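Local coordinates for protein Aster-A (Mus musculus, PDB 6GQF) that carries cholesterol from the plasma membrane to the endoplasmic reticulum without vesicles, binding the sterol in its VASt (ASTER) domain, at residues A[147-151]-A[162-166]. Numbering follows the deposited sequence.
Sequences AHRYC and LRVSS. With HC3 (25-hydroxycholesterol), chain E.
Ser166 OG meets ND1 of His148 at 2.7 Å, at the edge of the imidazole and near its plane, in a bent hydrogen bond (135°) whose donor may be either group. The other ring nitrogen, NE2, is hydrogen-bonded to Thr146 OG1, so both ring nitrogens are engaged, which probably fixes the rotation of the ring. His148 and Ser166 form a non-hydrogen-bonded pair with side chains on one face; CG, anti to the carbonyl carbon (chi1 -48°), leans the ring beside its own backbone N. There NE2 also lies 3.2 Å from C6 of 25-hydroxycholesterol, making His148 part of the wall of the sterol pocket; Ser166 probably helps to position this pocket residue from the second shell. Further along this face Tyr150 and Val164 lie side by side and point the same way, CG2 of the valine reaching CD2 of the ring at 3.8 Å. The tyrosine OH binds a glycerol molecule, probably from the crystallisation liquor. On the other face CB of Cys151 packs against CB of Arg163 at 4.0 Å, while both arginines turn their guanidinium groups away from the facing strand, to salt bridges of Arg149 with Asp130 and Arg163 with Asp36. The axes of 147-151 and 162-166 run antiparallel, at 169°, in the two arms of a beta hairpin. Two hydrogen-bonded pairs hold them: Arg149 N to Ser165 O (2.9 Å) with its return bond, and Cys151 N to Arg163 O (2.8 Å) with its own. Within the curved antiparallel sheet of this StAR-related, Bet v 1-like fold, strand 127-136 flanks residues 147-151 and strand 40-47 flanks residues 162-166, while the long helix 176-202 packs on the face of His148, Val164 and Ser166 through Ile190, Phe194 and Trp187.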
loop_
_atom_site.group_PDB
_atom_site.type_symbol
_atom_site.label_atom_id
_atom_site.label_comp_id
_atom_site.label_asym_id
_atom_site.label_seq_id
_atom_site.Cartn_x
_atom_site.Cartn_y
_atom_site.Cartn_z
ATOM N N ALA A 147 -6.842 -4.918 0.918
ATOM C CA ALA A 147 -5.712 -5.637 0.332
ATOM C C ALA A 147 -5.180 -4.897 -0.893
ATOM O O ALA A 147 -5.938 -4.260 -1.626
ATOM C CB ALA A 147 -6.119 -7.050 -0.043
ATOM N N HIS A 148 -3.869 -4.987 -1.097
ATOM C CA HIS A 148 -3.185 -4.300 -2.190
ATOM C C HIS A 148 -2.065 -5.171 -2.757
ATOM O O HIS A 148 -1.360 -5.858 -2.014
ATOM C CB HIS A 148 -2.625 -2.964 -1.700
ATOM C CG HIS A 148 -3.615 -2.157 -0.924
ATOM N ND1 HIS A 148 -4.295 -1.089 -1.465
ATOM C CD2 HIS A 148 -4.058 -2.282 0.350
ATOM C CE1 HIS A 148 -5.111 -0.586 -0.558
ATOM N NE2 HIS A 148 -4.992 -1.296 0.550
ATOM N N ARG A 149 -1.908 -5.137 -4.078
ATOM C CA ARG A 149 -0.886 -5.921 -4.767
ATOM C C ARG A 149 0.017 -5.013 -5.597
ATOM O O ARG A 149 -0.459 -4.290 -6.465
ATOM C CB ARG A 149 -1.533 -6.980 -5.666
ATOM C CG ARG A 149 -0.566 -8.059 -6.140
ATOM C CD ARG A 149 -1.176 -8.992 -7.184
ATOM N NE ARG A 149 -2.368 -9.692 -6.709
ATOM C CZ ARG A 149 -2.355 -10.769 -5.928
ATOM N NH1 ARG A 149 -1.210 -11.284 -5.503
ATOM N NH2 ARG A 149 -3.497 -11.334 -5.561
ATOM N N TYR A 150 1.315 -5.051 -5.312
ATOM C CA TYR A 150 2.314 -4.347 -6.108
ATOM C C TYR A 150 2.966 -5.325 -7.081
ATOM O O TYR A 150 3.409 -6.396 -6.670
ATOM C CB TYR A 150 3.402 -3.734 -5.228
ATOM C CG TYR A 150 2.952 -2.734 -4.185
ATOM C CD1 TYR A 150 2.301 -3.144 -3.029
ATOM C CD2 TYR A 150 3.230 -1.385 -4.333
ATOM C CE1 TYR A 150 1.911 -2.236 -2.070
ATOM C CE2 TYR A 150 2.848 -0.470 -3.377
ATOM C CZ TYR A 150 2.189 -0.901 -2.246
ATOM O OH TYR A 150 1.807 0.008 -1.289
ATOM N N CYS A 151 3.027 -4.957 -8.359
ATOM C CA CYS A 151 3.762 -5.731 -9.359
ATOM C C CYS A 151 4.901 -4.892 -9.943
ATOM O O CYS A 151 4.658 -3.835 -10.524
ATOM C CB CYS A 151 2.833 -6.199 -10.484
ATOM S SG CYS A 151 1.429 -7.223 -9.975
ATOM N N LEU A 162 5.404 -0.448 -13.026
ATOM C CA LEU A 162 4.808 -0.587 -11.704
ATOM C C LEU A 162 3.285 -0.661 -11.819
ATOM O O LEU A 162 2.661 0.216 -12.416
ATOM C CB LEU A 162 5.225 0.583 -10.804
ATOM C CG LEU A 162 4.644 0.634 -9.387
ATOM C CD1 LEU A 162 5.016 -0.590 -8.585
ATOM C CD2 LEU A 162 5.125 1.876 -8.666
ATOM N N ARG A 163 2.700 -1.722 -11.267
ATOM C CA ARG A 163 1.248 -1.857 -11.179
ATOM C C ARG A 163 0.805 -1.976 -9.723
ATOM O O ARG A 163 1.438 -2.668 -8.927
ATOM C CB ARG A 163 0.760 -3.075 -11.969
ATOM C CG ARG A 163 0.805 -2.902 -13.467
ATOM C CD ARG A 163 0.482 -4.201 -14.186
ATOM N NE ARG A 163 -0.923 -4.591 -14.065
ATOM C CZ ARG A 163 -1.902 -4.153 -14.855
ATOM N NH1 ARG A 163 -1.652 -3.286 -15.830
ATOM N NH2 ARG A 163 -3.143 -4.576 -14.664
ATOM N N VAL A 164 -0.282 -1.290 -9.381
ATOM C CA VAL A 164 -0.886 -1.424 -8.064
ATOM C C VAL A 164 -2.400 -1.512 -8.179
ATOM O O VAL A 164 -3.061 -0.573 -8.623
ATOM C CB VAL A 164 -0.522 -0.251 -7.138
ATOM C CG1 VAL A 164 -1.102 -0.478 -5.741
ATOM C CG2 VAL A 164 0.990 -0.072 -7.069
ATOM N N SER A 165 -2.935 -2.658 -7.782
ATOM C CA SER A 165 -4.370 -2.856 -7.693
ATOM C C SER A 165 -4.733 -3.067 -6.234
ATOM O O SER A 165 -3.895 -3.483 -5.435
ATOM C CB SER A 165 -4.809 -4.050 -8.537
ATOM O OG SER A 165 -4.108 -5.214 -8.141
ATOM N N SER A 166 -5.981 -2.771 -5.893
ATOM C CA SER A 166 -6.445 -2.883 -4.517
ATOM C C SER A 166 -7.841 -3.479 -4.480
ATOM O O SER A 166 -8.479 -3.646 -5.516
ATOM C CB SER A 166 -6.433 -1.514 -3.842
ATOM O OG SER A 166 -5.142 -0.932 -3.985
HETATM C C18 HC3 E . -8.069 5.205 3.776
HETATM C C13 HC3 E . -7.803 4.322 5.000
HETATM C C12 HC3 E . -6.712 4.953 5.669
HETATM C C11 HC3 E . -5.308 4.888 4.833
HETATM C C9 HC3 E . -4.944 3.473 4.395
HETATM C C10 HC3 E . -3.547 3.406 3.567
HETATM C C19 HC3 E . -3.530 4.554 2.584
HETATM C C1 HC3 E . -2.376 3.618 4.526
HETATM C C2 HC3 E . -1.039 3.498 3.834
HETATM C C3 HC3 E . -0.876 2.200 3.111
HETATM O O1 HC3 E . 0.352 2.199 2.380
HETATM C C4 HC3 E . -2.022 1.944 2.137
HETATM C C5 HC3 E . -3.370 2.140 2.825
HETATM C C6 HC3 E . -4.704 1.352 2.254
HETATM C C7 HC3 E . -5.895 1.352 3.135
HETATM C C8 HC3 E . -6.125 2.873 3.640
HETATM C C14 HC3 E . -7.372 2.925 4.485
HETATM C C15 HC3 E . -8.723 2.233 3.940
HETATM C C16 HC3 E . -9.949 2.989 4.879
HETATM C C17 HC3 E . -9.255 4.053 5.752
HETATM C C20 HC3 E . -9.998 5.280 5.983
HETATM C C21 HC3 E . -9.609 5.798 7.400
HETATM C C22 HC3 E . -11.559 5.218 5.839
HETATM C C23 HC3 E . -12.353 5.384 7.112
HETATM C C24 HC3 E . -13.767 4.998 6.748
HETATM C C25 HC3 E . -14.736 5.546 7.766
HETATM C C26 HC3 E . -16.104 5.008 7.422
HETATM C C27 HC3 E . -14.336 5.079 9.153
HETATM O O2 HC3 E . -14.744 6.952 7.695
#